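Local coordinates for protein leucine aminopeptidase A1, chloroplastic (Solanum lycopersicum, PDB 5D8N) that removes N-terminal amino acids, preferably leucine, from peptides as a magnesium-dependent homohexameric aminopeptidase, and also acts as a protein-folding chaperone, at residues A[468-473]-A[488-493]; A[161-166]-A[201-206]; A[230-235]-A[353-358]; A[18-23]-A[223-228]; A[457-462]-A[479-484]. The protein carries 1 engineered substitution. All coordinates share one frame; numbering follows the deposited sequence.

Contact 1. Residues A[468-473]-A[488-493]; sequences ADMINT and KQFVDE
Met-470, on a short, weakly bonded strand, and Gln-489, inside a type I turn running from Lys-488 to Val-491, bring the two backbones nearest at 9.5 Å between CA atoms, a gap that only side chains bridge. Met-470 supplies most of the bridge. Its CG sits between the backbone N and the carbonyl carbon (chi1 71°), and a bend at chi3 (76°) places CE against both Gln-489 and the tip of the Phe-490 ring. The sulfur SD comes to 3.8 Å from Phe-490 CZ. It meets the ring obliquely, 67° off the ring normal. Met-470 CE lies 3.9 Å from that same Phe-490 CZ and also reaches the amide arm of Gln-489, 3.9 Å from its OE1. Gln-489 and Met-470 run alongside one another, pointing opposite ways, while Gln-489 CB rests 3.7 Å above the plane of the Phe-490 ring, toward its rim. Beyond the pair, Phe-490 packs on Phe-486 and on Ala-393 and Ile-397 of helix 388-401. This is a Met-aromatic contact, tying the turn that follows helix 479-488 to the small sheet of strands 370-372, 378-380 and 470-471 in the M17 catalytic domain.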
# COMPACT_ATOMS: atom_id res chain seq x y z
N ALA A 468 18.05 19.40 15.85
CA ALA A 468 19.02 20.09 14.99
C ALA A 468 18.47 21.44 14.54
O ALA A 468 17.38 21.81 14.93
CB ALA A 468 19.38 19.23 13.77
N ASP A 469 19.22 22.17 13.72
CA ASP A 469 18.72 23.44 13.16
C ASP A 469 17.52 23.19 12.24
O ASP A 469 16.71 24.06 12.06
CB ASP A 469 19.81 24.23 12.40
CG ASP A 469 20.92 24.75 13.31
OD1 ASP A 469 20.75 24.79 14.55
OD2 ASP A 469 22.05 24.90 12.81
N MET A 470 17.50 22.08 11.52
CA MET A 470 16.46 21.84 10.54
C MET A 470 16.43 20.37 10.23
O MET A 470 17.40 19.66 10.52
CB MET A 470 16.69 22.63 9.26
CG MET A 470 17.86 22.12 8.41
SD MET A 470 18.52 23.34 7.23
CE MET A 470 19.45 24.43 8.29
N ILE A 471 15.33 19.92 9.63
CA ILE A 471 15.27 18.61 9.03
C ILE A 471 15.52 18.78 7.53
O ILE A 471 15.45 19.89 7.03
CB ILE A 471 13.91 17.91 9.26
CG1 ILE A 471 12.76 18.71 8.65
CG2 ILE A 471 13.68 17.64 10.74
CD1 ILE A 471 11.38 18.16 8.94
N ASN A 472 15.73 17.67 6.81
CA ASN A 472 16.01 17.74 5.39
C ASN A 472 14.78 17.59 4.48
O ASN A 472 14.78 18.11 3.37
CB ASN A 472 17.13 16.78 4.98
CG ASN A 472 16.67 15.35 4.86
OD1 ASN A 472 16.12 14.77 5.80
ND2 ASN A 472 17.02 14.71 3.75
N THR A 473 13.68 17.09 5.02
CA THR A 473 12.50 16.82 4.21
C THR A 473 11.21 17.20 4.91
O THR A 473 10.91 16.71 5.99
CB THR A 473 12.43 15.31 3.91
OG1 THR A 473 13.62 14.94 3.20
CG2 THR A 473 11.24 14.99 3.06
N LYS A 488 18.15 27.52 0.48
CA LYS A 488 18.37 28.92 0.82
C LYS A 488 19.17 29.09 2.11
O LYS A 488 19.81 30.12 2.29
CB LYS A 488 17.02 29.60 0.98
CG LYS A 488 17.06 31.11 1.23
CD LYS A 488 15.66 31.69 1.19
CE LYS A 488 15.59 33.17 1.54
NZ LYS A 488 15.42 33.29 3.01
N GLN A 489 19.10 28.13 3.02
CA GLN A 489 19.80 28.21 4.28
C GLN A 489 21.31 28.20 4.05
O GLN A 489 22.08 28.39 4.99
CB GLN A 489 19.42 27.03 5.19
CG GLN A 489 18.00 27.07 5.73
CD GLN A 489 17.83 28.08 6.84
OE1 GLN A 489 18.70 28.22 7.71
NE2 GLN A 489 16.79 28.87 6.74
N PHE A 490 21.73 27.83 2.86
CA PHE A 490 23.14 27.63 2.59
C PHE A 490 23.70 28.62 1.58
O PHE A 490 24.80 28.43 1.03
CB PHE A 490 23.36 26.18 2.16
CG PHE A 490 22.84 25.20 3.17
CD1 PHE A 490 23.54 24.95 4.34
CD2 PHE A 490 21.57 24.67 3.03
CE1 PHE A 490 22.98 24.20 5.34
CE2 PHE A 490 21.05 23.84 4.00
CZ PHE A 490 21.73 23.64 5.18
N VAL A 491 22.92 29.66 1.33
CA VAL A 491 23.27 30.67 0.37
C VAL A 491 23.39 32.01 1.11
O VAL A 491 22.48 32.49 1.79
CB VAL A 491 22.21 30.81 -0.74
CG1 VAL A 491 22.54 31.97 -1.67
CG2 VAL A 491 22.11 29.52 -1.54
N ASP A 492 24.53 32.64 0.89
CA ASP A 492 24.79 33.98 1.41
C ASP A 492 23.75 34.93 0.85
O ASP A 492 23.56 35.04 -0.36
CB ASP A 492 26.17 34.36 0.88
CG ASP A 492 26.76 35.53 1.57
OD1 ASP A 492 26.03 36.48 1.94
OD2 ASP A 492 28.01 35.48 1.69
N GLU A 493 23.15 35.70 1.74
CA GLU A 493 22.06 36.59 1.37
C GLU A 493 22.46 37.68 0.38
O GLU A 493 21.64 38.16 -0.39
CB GLU A 493 21.51 37.21 2.65
CG GLU A 493 20.34 38.19 2.48
CD GLU A 493 19.34 38.08 3.62
OE1 GLU A 493 19.75 38.28 4.79
OE2 GLU A 493 18.14 37.83 3.37

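Contact 2. Residues A[161-166]-A[201-206]; sequences AIATGV and RKIKYA
Thr-164 on helix 152-170 faces Ala-206 on helix 197-221, and its side chain shows how a short branched residue can pack against a neighbouring helix and reach it through a water. CB itself stands back, 4.7 Å from Ala-206 CB. At the next step the chain forks. OG1, opposite the carbonyl carbon and next to the backbone N (chi1 -66°), takes the branch that leads across the gap and comes 3.4 Å from the Ala-206 methyl CB. The same oxygen has its strongest polar partner one turn back in its own helix, the carbonyl O of Ser-160, to which it is hydrogen-bonded. A water also donates to Thr-164 OG1 at 2.8 Å and to Ala-206 O at 3.0 Å, so that a polar bridge flanks the methyl contact. CG2 takes the other branch, opposite the backbone N, and lies farther from Ala-206 than OG1 does. One residue earlier, Ala-163 CB meets Ile-203 CG2 more loosely at 4.5 Å, and both of those residues also touch Ile-32 of strand 31-35. With an alanine in each close pair, the backbones approach to 5.9 Å between the CA atoms of Thr-164 and Ala-206. Such close helix-helix packing joins a helix of the N-terminal domain, whose family belongs to the macro clan, to the long helix running on toward the catalytic domain.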
# COMPACT_ATOMS: atom_id res chain seq x y z
N ALA A 161 18.41 27.75 -35.32
CA ALA A 161 17.45 26.88 -34.66
C ALA A 161 17.15 25.63 -35.49
O ALA A 161 17.10 24.53 -34.94
CB ALA A 161 16.15 27.63 -34.37
N ILE A 162 17.07 25.77 -36.81
CA ILE A 162 16.95 24.62 -37.70
C ILE A 162 18.17 23.70 -37.55
O ILE A 162 18.03 22.48 -37.39
CB ILE A 162 16.81 25.05 -39.16
CG1 ILE A 162 15.41 25.62 -39.42
CG2 ILE A 162 17.08 23.90 -40.12
CD1 ILE A 162 15.29 26.44 -40.70
N ALA A 163 19.36 24.30 -37.54
CA ALA A 163 20.60 23.57 -37.38
C ALA A 163 20.60 22.79 -36.08
O ALA A 163 20.99 21.63 -36.06
CB ALA A 163 21.80 24.52 -37.42
N THR A 164 20.21 23.45 -35.00
CA THR A 164 20.12 22.83 -33.68
C THR A 164 19.19 21.61 -33.74
O THR A 164 19.55 20.51 -33.29
CB THR A 164 19.60 23.85 -32.65
OG1 THR A 164 20.56 24.91 -32.48
CG2 THR A 164 19.31 23.21 -31.35
N GLY A 165 18.04 21.78 -34.36
CA GLY A 165 17.08 20.67 -34.44
C GLY A 165 17.63 19.47 -35.21
O GLY A 165 17.42 18.32 -34.84
N VAL A 166 18.35 19.75 -36.29
CA VAL A 166 18.93 18.67 -37.09
C VAL A 166 20.03 17.93 -36.29
O VAL A 166 20.09 16.72 -36.33
CB VAL A 166 19.49 19.18 -38.41
CG1 VAL A 166 20.25 18.08 -39.14
CG2 VAL A 166 18.35 19.70 -39.28
N ARG A 201 28.33 32.50 -38.36
CA ARG A 201 28.66 32.64 -36.94
C ARG A 201 27.53 32.10 -36.06
O ARG A 201 27.78 31.51 -35.00
CB ARG A 201 28.97 34.10 -36.54
CG ARG A 201 30.36 34.56 -36.96
CD ARG A 201 30.78 35.87 -36.31
NE ARG A 201 29.94 37.01 -36.69
CZ ARG A 201 30.12 37.74 -37.79
NH1 ARG A 201 31.08 37.43 -38.66
NH2 ARG A 201 29.29 38.73 -38.06
N LYS A 202 26.30 32.38 -36.44
CA LYS A 202 25.17 31.97 -35.64
C LYS A 202 24.99 30.45 -35.67
O LYS A 202 24.68 29.82 -34.66
CB LYS A 202 23.91 32.66 -36.14
CG LYS A 202 22.76 32.60 -35.14
CD LYS A 202 22.91 33.58 -33.99
CE LYS A 202 21.85 33.31 -32.91
NZ LYS A 202 21.97 34.22 -31.74
N ILE A 203 25.24 29.86 -36.83
CA ILE A 203 25.18 28.43 -36.98
C ILE A 203 26.26 27.80 -36.11
O ILE A 203 26.02 26.77 -35.49
CB ILE A 203 25.31 28.00 -38.46
CG1 ILE A 203 24.03 28.35 -39.22
CG2 ILE A 203 25.62 26.51 -38.60
CD1 ILE A 203 24.18 28.27 -40.72
N LYS A 204 27.45 28.39 -36.11
CA LYS A 204 28.57 27.89 -35.35
C LYS A 204 28.23 27.93 -33.84
O LYS A 204 28.60 27.02 -33.07
CB LYS A 204 29.80 28.72 -35.67
CG LYS A 204 31.12 28.01 -35.43
CD LYS A 204 31.44 26.95 -36.46
CE LYS A 204 32.94 26.76 -36.58
NZ LYS A 204 33.64 26.55 -35.27
N TYR A 205 27.64 29.04 -33.40
CA TYR A 205 27.20 29.18 -32.02
C TYR A 205 26.28 28.01 -31.68
O TYR A 205 26.47 27.36 -30.65
CB TYR A 205 26.49 30.52 -31.81
CG TYR A 205 25.67 30.64 -30.52
CD1 TYR A 205 26.28 30.87 -29.29
CD2 TYR A 205 24.30 30.66 -30.56
CE1 TYR A 205 25.53 30.94 -28.11
CE2 TYR A 205 23.54 30.81 -29.41
CZ TYR A 205 24.16 30.90 -28.18
OH TYR A 205 23.40 31.05 -27.04
N ALA A 206 25.31 27.75 -32.55
CA ALA A 206 24.34 26.68 -32.31
C ALA A 206 25.08 25.35 -32.20
O ALA A 206 24.77 24.52 -31.33
CB ALA A 206 23.31 26.61 -33.44
O HOH W 1 22.12 25.23 -30.22

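Contact 3. Residues A[230-235]-A[353-358]; sequences AVLAEE and VAACEN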
# COMPACT_ATOMS: atom_id res chain seq x y z
N ALA A 230 34.42 9.52 -10.07
CA ALA A 230 35.76 9.62 -10.63
C ALA A 230 35.72 9.83 -12.14
O ALA A 230 36.35 10.75 -12.65
CB ALA A 230 36.57 8.37 -10.34
N VAL A 231 34.80 9.14 -12.82
CA VAL A 231 34.60 9.38 -14.26
C VAL A 231 34.00 10.74 -14.59
O VAL A 231 34.48 11.45 -15.49
CB VAL A 231 33.76 8.28 -14.92
CG1 VAL A 231 33.43 8.62 -16.37
CG2 VAL A 231 34.55 6.98 -14.88
N LEU A 232 33.07 11.19 -13.76
CA LEU A 232 32.56 12.55 -13.93
C LEU A 232 33.68 13.59 -13.76
O LEU A 232 33.77 14.56 -14.51
CB LEU A 232 31.44 12.82 -12.93
CG LEU A 232 30.57 14.04 -13.20
CD1 LEU A 232 29.90 13.89 -14.55
CD2 LEU A 232 29.47 14.16 -12.14
N ALA A 233 34.55 13.39 -12.78
CA ALA A 233 35.69 14.30 -12.61
C ALA A 233 36.62 14.28 -13.81
O ALA A 233 37.11 15.34 -14.23
CB ALA A 233 36.47 13.95 -11.36
N GLU A 234 36.83 13.11 -14.40
CA GLU A 234 37.64 13.01 -15.62
C GLU A 234 37.01 13.74 -16.80
O GLU A 234 37.71 14.38 -17.58
CB GLU A 234 37.91 11.56 -16.04
CG GLU A 234 38.88 10.83 -15.13
CD GLU A 234 40.28 11.45 -15.05
OE1 GLU A 234 40.74 12.03 -16.06
OE2 GLU A 234 40.85 11.38 -13.93
N GLU A 235 35.69 13.67 -16.92
CA GLU A 235 35.01 14.43 -17.95
C GLU A 235 35.26 15.93 -17.74
O GLU A 235 35.41 16.69 -18.69
CB GLU A 235 33.50 14.13 -18.00
CG GLU A 235 33.16 12.70 -18.39
CD GLU A 235 33.37 12.36 -19.86
OE1 GLU A 235 33.43 13.25 -20.74
OE2 GLU A 235 33.50 11.15 -20.14
N VAL A 353 30.21 20.97 -9.08
CA VAL A 353 29.48 19.74 -8.88
C VAL A 353 30.09 18.91 -7.76
O VAL A 353 31.25 18.49 -7.84
CB VAL A 353 29.48 18.86 -10.14
CG1 VAL A 353 28.77 17.54 -9.86
CG2 VAL A 353 28.77 19.56 -11.29
N ALA A 354 29.32 18.71 -6.69
CA ALA A 354 29.73 17.82 -5.61
C ALA A 354 29.30 16.39 -5.92
O ALA A 354 28.14 16.00 -5.66
CB ALA A 354 29.15 18.29 -4.29
N ALA A 355 30.19 15.66 -6.58
CA ALA A 355 29.83 14.37 -7.14
C ALA A 355 30.07 13.22 -6.15
O ALA A 355 31.08 13.17 -5.43
CB ALA A 355 30.63 14.12 -8.40
N CYS A 356 29.10 12.34 -6.06
CA CYS A 356 29.18 11.15 -5.23
C CYS A 356 28.08 10.19 -5.67
O CYS A 356 27.24 10.54 -6.48
CB CYS A 356 29.00 11.50 -3.74
SG CYS A 356 27.41 12.28 -3.35
N GLU A 357 28.12 8.97 -5.16
CA GLU A 357 26.98 8.08 -5.27
C GLU A 357 26.44 7.76 -3.90
O GLU A 357 27.17 7.80 -2.91
CB GLU A 357 27.28 6.82 -6.10
CG GLU A 357 28.35 5.91 -5.54
CD GLU A 357 28.52 4.61 -6.30
OE1 GLU A 357 27.87 4.41 -7.35
OE2 GLU A 357 29.15 3.71 -5.68
N ASN A 358 25.12 7.71 -3.82
CA ASN A 358 24.42 7.49 -2.57
C ASN A 358 24.07 6.01 -2.42
O ASN A 358 23.11 5.53 -3.03
CB ASN A 358 23.16 8.36 -2.51
CG ASN A 358 22.36 8.13 -1.23
OD1 ASN A 358 22.84 7.46 -0.31
ND2 ASN A 358 21.11 8.59 -1.21
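With CG extended away from the backbone N (chi1 -165°) and chi2 at 60°, Leu-232 sends its CD2 methyl out from helix 229-242 toward strand 347-358. There it meets two residues that stand two apart on the strand and both point back at the helix. CD2 lies 3.9 Å from Ala-355 CB and 4.1 Å from Val-353 CG1, so one methyl spans the step between them. On Val-353 the touching branch is again the one trans to the backbone N (chi1 177°), and this side chain crosses that of Leu-232 at about a right angle. The alanine, having nothing beyond CB, is where the backbones come nearest, 7.5 Å between the CA atoms of Leu-232 and Ala-355. Leu-232 also rests on Ile-280 of strand 278-284, the antiparallel neighbour of strand 347-358. Ala-354 and Cys-356 turn to the far face of the strand, where Tyr-265 of helix 263-269 packs on both. Farther along, Asn-358 ND2 is hydrogen-bonded to Asp-305, a residue that binds both magnesium ions of the enzyme's metal site, and Glu-357 forms a salt bridge with Arg-366 of a neighbouring subunit. The strand is thus divided, apolar under the helix and polar at its metal-site end. Between Leu-232, Val-353 and Ala-355 only aliphatic carbons meet, which implies that helix and sheet are held here by shape and burial rather than by directional bonds.

Contact 4. Residues A[18-23]-A[223-228]; sequences GLTRPN and PANIVT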
# COMPACT_ATOMS: atom_id res chain seq x y z
N GLY A 18 30.09 -5.43 -14.04
CA GLY A 18 29.39 -6.00 -15.20
C GLY A 18 30.20 -6.12 -16.48
O GLY A 18 29.68 -6.54 -17.51
N LEU A 19 31.46 -5.69 -16.42
CA LEU A 19 32.41 -5.82 -17.52
C LEU A 19 31.96 -5.08 -18.78
O LEU A 19 32.28 -5.49 -19.88
CB LEU A 19 32.68 -7.30 -17.83
CG LEU A 19 33.22 -8.07 -16.64
CD1 LEU A 19 33.41 -9.54 -17.00
CD2 LEU A 19 34.54 -7.46 -16.16
N THR A 20 31.21 -4.00 -18.59
CA THR A 20 30.62 -3.29 -19.69
C THR A 20 31.63 -2.33 -20.29
O THR A 20 32.38 -1.66 -19.58
CB THR A 20 29.32 -2.61 -19.25
OG1 THR A 20 28.38 -3.64 -18.93
CG2 THR A 20 28.75 -1.71 -20.35
N ARG A 21 31.70 -2.35 -21.61
CA ARG A 21 32.64 -1.49 -22.33
C ARG A 21 31.87 -0.63 -23.32
O ARG A 21 31.21 -1.13 -24.24
CB ARG A 21 33.68 -2.36 -23.05
CG ARG A 21 34.71 -1.55 -23.82
CD ARG A 21 35.64 -2.45 -24.62
NE ARG A 21 36.65 -1.73 -25.39
CZ ARG A 21 37.77 -2.28 -25.86
NH1 ARG A 21 38.02 -3.56 -25.66
NH2 ARG A 21 38.65 -1.55 -26.52
N PRO A 22 31.83 0.67 -23.09
CA PRO A 22 31.14 1.51 -24.07
C PRO A 22 31.74 1.40 -25.47
O PRO A 22 32.96 1.29 -25.62
CB PRO A 22 31.34 2.93 -23.56
CG PRO A 22 31.91 2.78 -22.18
CD PRO A 22 32.55 1.43 -22.06
N ASN A 23 30.89 1.30 -26.48
CA ASN A 23 31.34 1.36 -27.86
C ASN A 23 31.81 2.78 -28.14
O ASN A 23 31.37 3.74 -27.52
CB ASN A 23 30.22 1.02 -28.83
CG ASN A 23 29.62 -0.34 -28.61
OD1 ASN A 23 28.38 -0.47 -28.48
ND2 ASN A 23 30.46 -1.33 -28.43
N PRO A 223 24.91 4.71 -17.41
CA PRO A 223 24.55 4.23 -16.09
C PRO A 223 25.66 4.48 -15.07
O PRO A 223 26.81 4.79 -15.42
CB PRO A 223 24.38 2.74 -16.34
CG PRO A 223 25.46 2.44 -17.34
CD PRO A 223 25.48 3.63 -18.24
N ALA A 224 25.28 4.35 -13.81
CA ALA A 224 26.16 4.66 -12.69
C ALA A 224 27.40 3.78 -12.60
O ALA A 224 28.37 4.17 -11.95
CB ALA A 224 25.37 4.59 -11.40
N ASN A 225 27.37 2.58 -13.19
CA ASN A 225 28.55 1.71 -13.21
C ASN A 225 29.57 2.16 -14.25
O ASN A 225 30.71 1.72 -14.25
CB ASN A 225 28.18 0.22 -13.36
CG ASN A 225 27.48 -0.11 -14.66
OD1 ASN A 225 26.56 0.57 -15.09
ND2 ASN A 225 27.91 -1.19 -15.29
N ILE A 226 29.19 3.12 -15.08
CA ILE A 226 30.08 3.70 -16.08
C ILE A 226 30.44 5.14 -15.72
O ILE A 226 31.61 5.51 -15.65
CB ILE A 226 29.37 3.70 -17.47
CG1 ILE A 226 29.09 2.28 -17.95
CG2 ILE A 226 30.18 4.47 -18.51
CD1 ILE A 226 30.30 1.45 -18.30
N VAL A 227 29.44 6.00 -15.49
CA VAL A 227 29.71 7.34 -14.98
C VAL A 227 29.65 7.38 -13.46
O VAL A 227 28.57 7.53 -12.88
CB VAL A 227 28.80 8.40 -15.63
CG1 VAL A 227 28.99 9.78 -14.98
CG2 VAL A 227 29.15 8.55 -17.11
N THR A 228 30.78 7.04 -12.87
CA THR A 228 31.04 7.17 -11.45
C THR A 228 31.50 8.59 -11.16
O THR A 228 31.67 9.37 -12.07
CB THR A 228 32.19 6.24 -11.06
OG1 THR A 228 33.34 6.56 -11.85
CG2 THR A 228 31.81 4.77 -11.33
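Asn-225 ND2, 4.4 Å from Thr-20 OG1, is gripped by two carbonyl oxygens: that of Leu-17 and that of Ile-370 of a neighbouring subunit. Thr-20 OG1 is hydrogen-bonded to the same Ile-370 O and to Thr-372 OG1 of that subunit, so the two polar side chains are pinned side by side at a subunit interface. Van der Waals packing makes up the remaining contact between the segments. Ile-226 carries it with one methyl, CD1, brought forward by a bend at chi2 (-68°). That CD1 sits 4.0 Å from Thr-20 O and 4.1 Å from Thr-20 CG2, with the two side chains nearly perpendicular to each other. Pro-22, which also packs against Phe-176, adds its CD, 4.4 Å from Ile-226 CD1. The contact fastens the N-terminal arm of the chain to the loop between helices 197-221 and 229-242, which closes as a tight turn: Pro-223 O accepts from Ile-226 N and from Val-227 N, each at 2.9 Å. Thr-228 then serves as N-cap of helix 229-242, its OG1 bonded to Val-231 N.

Contact 5. Residues A[457-462]-A[479-484]; sequences ESYWES and GAITGA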
# COMPACT_ATOMS: atom_id res chain seq x y z
N GLU A 457 7.38 31.65 2.52
CA GLU A 457 8.23 31.63 3.72
C GLU A 457 7.56 30.90 4.88
O GLU A 457 8.23 30.28 5.71
CB GLU A 457 8.58 33.03 4.23
CG GLU A 457 7.38 33.93 4.60
CD GLU A 457 6.85 33.86 6.05
OE1 GLU A 457 5.64 34.15 6.26
OE2 GLU A 457 7.60 33.61 7.03
N SER A 458 6.24 30.97 4.94
CA SER A 458 5.51 30.35 6.05
C SER A 458 5.74 28.84 6.14
O SER A 458 5.44 28.23 7.17
CB SER A 458 4.01 30.65 5.97
OG SER A 458 3.43 30.16 4.77
N TYR A 459 6.22 28.23 5.06
CA TYR A 459 6.34 26.78 5.07
C TYR A 459 7.64 26.37 5.75
O TYR A 459 7.88 25.19 6.00
CB TYR A 459 6.28 26.21 3.64
CG TYR A 459 4.95 26.42 2.94
CD1 TYR A 459 3.76 26.60 3.65
CD2 TYR A 459 4.87 26.28 1.57
CE1 TYR A 459 2.57 26.79 2.97
CE2 TYR A 459 3.68 26.43 0.91
CZ TYR A 459 2.54 26.70 1.60
OH TYR A 459 1.38 26.82 0.88
N TRP A 460 8.48 27.35 6.08
CA TRP A 460 9.74 27.00 6.73
C TRP A 460 9.57 26.38 8.13
O TRP A 460 10.36 25.52 8.58
CB TRP A 460 10.67 28.21 6.81
CG TRP A 460 11.99 27.85 7.39
CD1 TRP A 460 12.52 28.32 8.55
CD2 TRP A 460 12.90 26.85 6.90
NE1 TRP A 460 13.68 27.63 8.84
CE2 TRP A 460 13.95 26.76 7.83
CE3 TRP A 460 12.98 26.11 5.72
CZ2 TRP A 460 15.07 25.94 7.62
CZ3 TRP A 460 14.04 25.22 5.56
CH2 TRP A 460 15.10 25.19 6.49
N GLU A 461 8.50 26.78 8.80
CA GLU A 461 8.16 26.27 10.12
C GLU A 461 7.98 24.77 10.07
O GLU A 461 8.39 24.08 10.98
CB GLU A 461 6.88 26.96 10.61
CG GLU A 461 6.40 26.54 12.00
CD GLU A 461 7.25 27.08 13.15
OE1 GLU A 461 8.06 28.02 12.92
OE2 GLU A 461 7.14 26.54 14.27
N SER A 462 7.57 24.22 8.94
CA SER A 462 7.39 22.78 8.88
C SER A 462 8.73 22.04 8.76
O SER A 462 8.76 20.84 8.71
CB SER A 462 6.49 22.42 7.70
OG SER A 462 7.18 22.66 6.49
N GLY A 479 6.37 20.37 -1.21
CA GLY A 479 7.68 19.72 -1.09
C GLY A 479 8.76 20.34 -1.96
O GLY A 479 9.93 20.40 -1.58
N ALA A 480 8.38 20.87 -3.12
CA ALA A 480 9.35 21.54 -3.98
C ALA A 480 9.70 22.91 -3.44
O ALA A 480 10.84 23.34 -3.58
CB ALA A 480 8.82 21.66 -5.39
N ILE A 481 8.75 23.55 -2.77
CA ILE A 481 8.99 24.81 -2.11
C ILE A 481 9.90 24.67 -0.89
O ILE A 481 10.85 25.45 -0.72
CB ILE A 481 7.68 25.46 -1.68
CG1 ILE A 481 6.83 25.76 -2.91
CG2 ILE A 481 7.93 26.71 -0.85
CD1 ILE A 481 5.42 26.18 -2.60
N THR A 482 9.60 23.73 0.00
CA THR A 482 10.45 23.54 1.17
C THR A 482 11.84 23.00 0.79
O THR A 482 12.84 23.33 1.43
CB THR A 482 9.81 22.62 2.22
OG1 THR A 482 9.40 21.38 1.60
CG2 THR A 482 8.62 23.30 2.89
N GLY A 483 11.93 22.30 -0.33
CA GLY A 483 13.24 21.96 -0.89
C GLY A 483 14.04 23.21 -1.21
O GLY A 483 15.21 23.33 -0.84
N ALA A 484 13.38 24.16 -1.85
CA ALA A 484 14.03 25.44 -2.15
C ALA A 484 14.39 26.23 -0.89
O ALA A 484 15.48 26.79 -0.78
CB ALA A 484 13.15 26.27 -3.07
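Tyr-459, in a 3-10 turn, is the first residue of its segment to touch helix 479-488, and the backbones come nearest here, 6.5 Å between the CA atoms of Tyr-459 and Thr-482. Its CB lies 3.8 Å from Thr-482 CG2. Farther out, one edge of the ring runs along Ile-481: CD2 is 3.9 Å from CG2 of Ile-481, and CE2 is 3.9 Å from CD1 of the same residue, with that CD1 close to the ring plane. The two side chains cross at a slant. The hydroxyl is hydrogen-bonded to Leu-421 O and Ser-424 N of a neighbouring subunit, so it is fixed by two hydrogen bonds while the ring packs on the helix. Trp-460 follows, its indole turned to Leu-485 farther along the helix. Ser-462 closes the walk. With OG set between the backbone N and the carbonyl carbon (chi1 70°), it donates to Tyr-459 O at 2.7 Å, in the carbonyl plane and with a C=O...OG angle of 154°. The backbone N of Ser-462 bonds to that oxygen as well, so two donors hold the turn shut. Thr-482 CG2 fits against this closed turn, 3.7 Å from Tyr-459 O and 3.9 Å from Ser-462 OG. A 3-10 turn is thereby packed onto the first turns of an alpha helix in the M17 catalytic domain, at a subunit boundary of the hexamer.

Contacts 1 and 5 form one continuous patch, their centres 10 Å apart: Trp-460 packs on Met-470 and Gln-489, with Trp-460 CH2 4.0 Å from Met-470 SD. Both lie close to Arg-389, the predicted active-site residue, whose side chain is about 5 Å from that of Thr-482 and about 7 Å from that of Phe-490. Contacts 3 and 4 make a second pair, centres 14 Å apart, joined where Val-231 CG2 meets Ile-226 O at 3.4 Å. Contact 3 approaches the metal site, with the Val-353 and Lys-300 side chains about 7 Å apart. Contact 2 stands alone, its centre 41 Å from that of contact 1, but its Ile-203 side chain is about 5 Å from a bound magnesium ion.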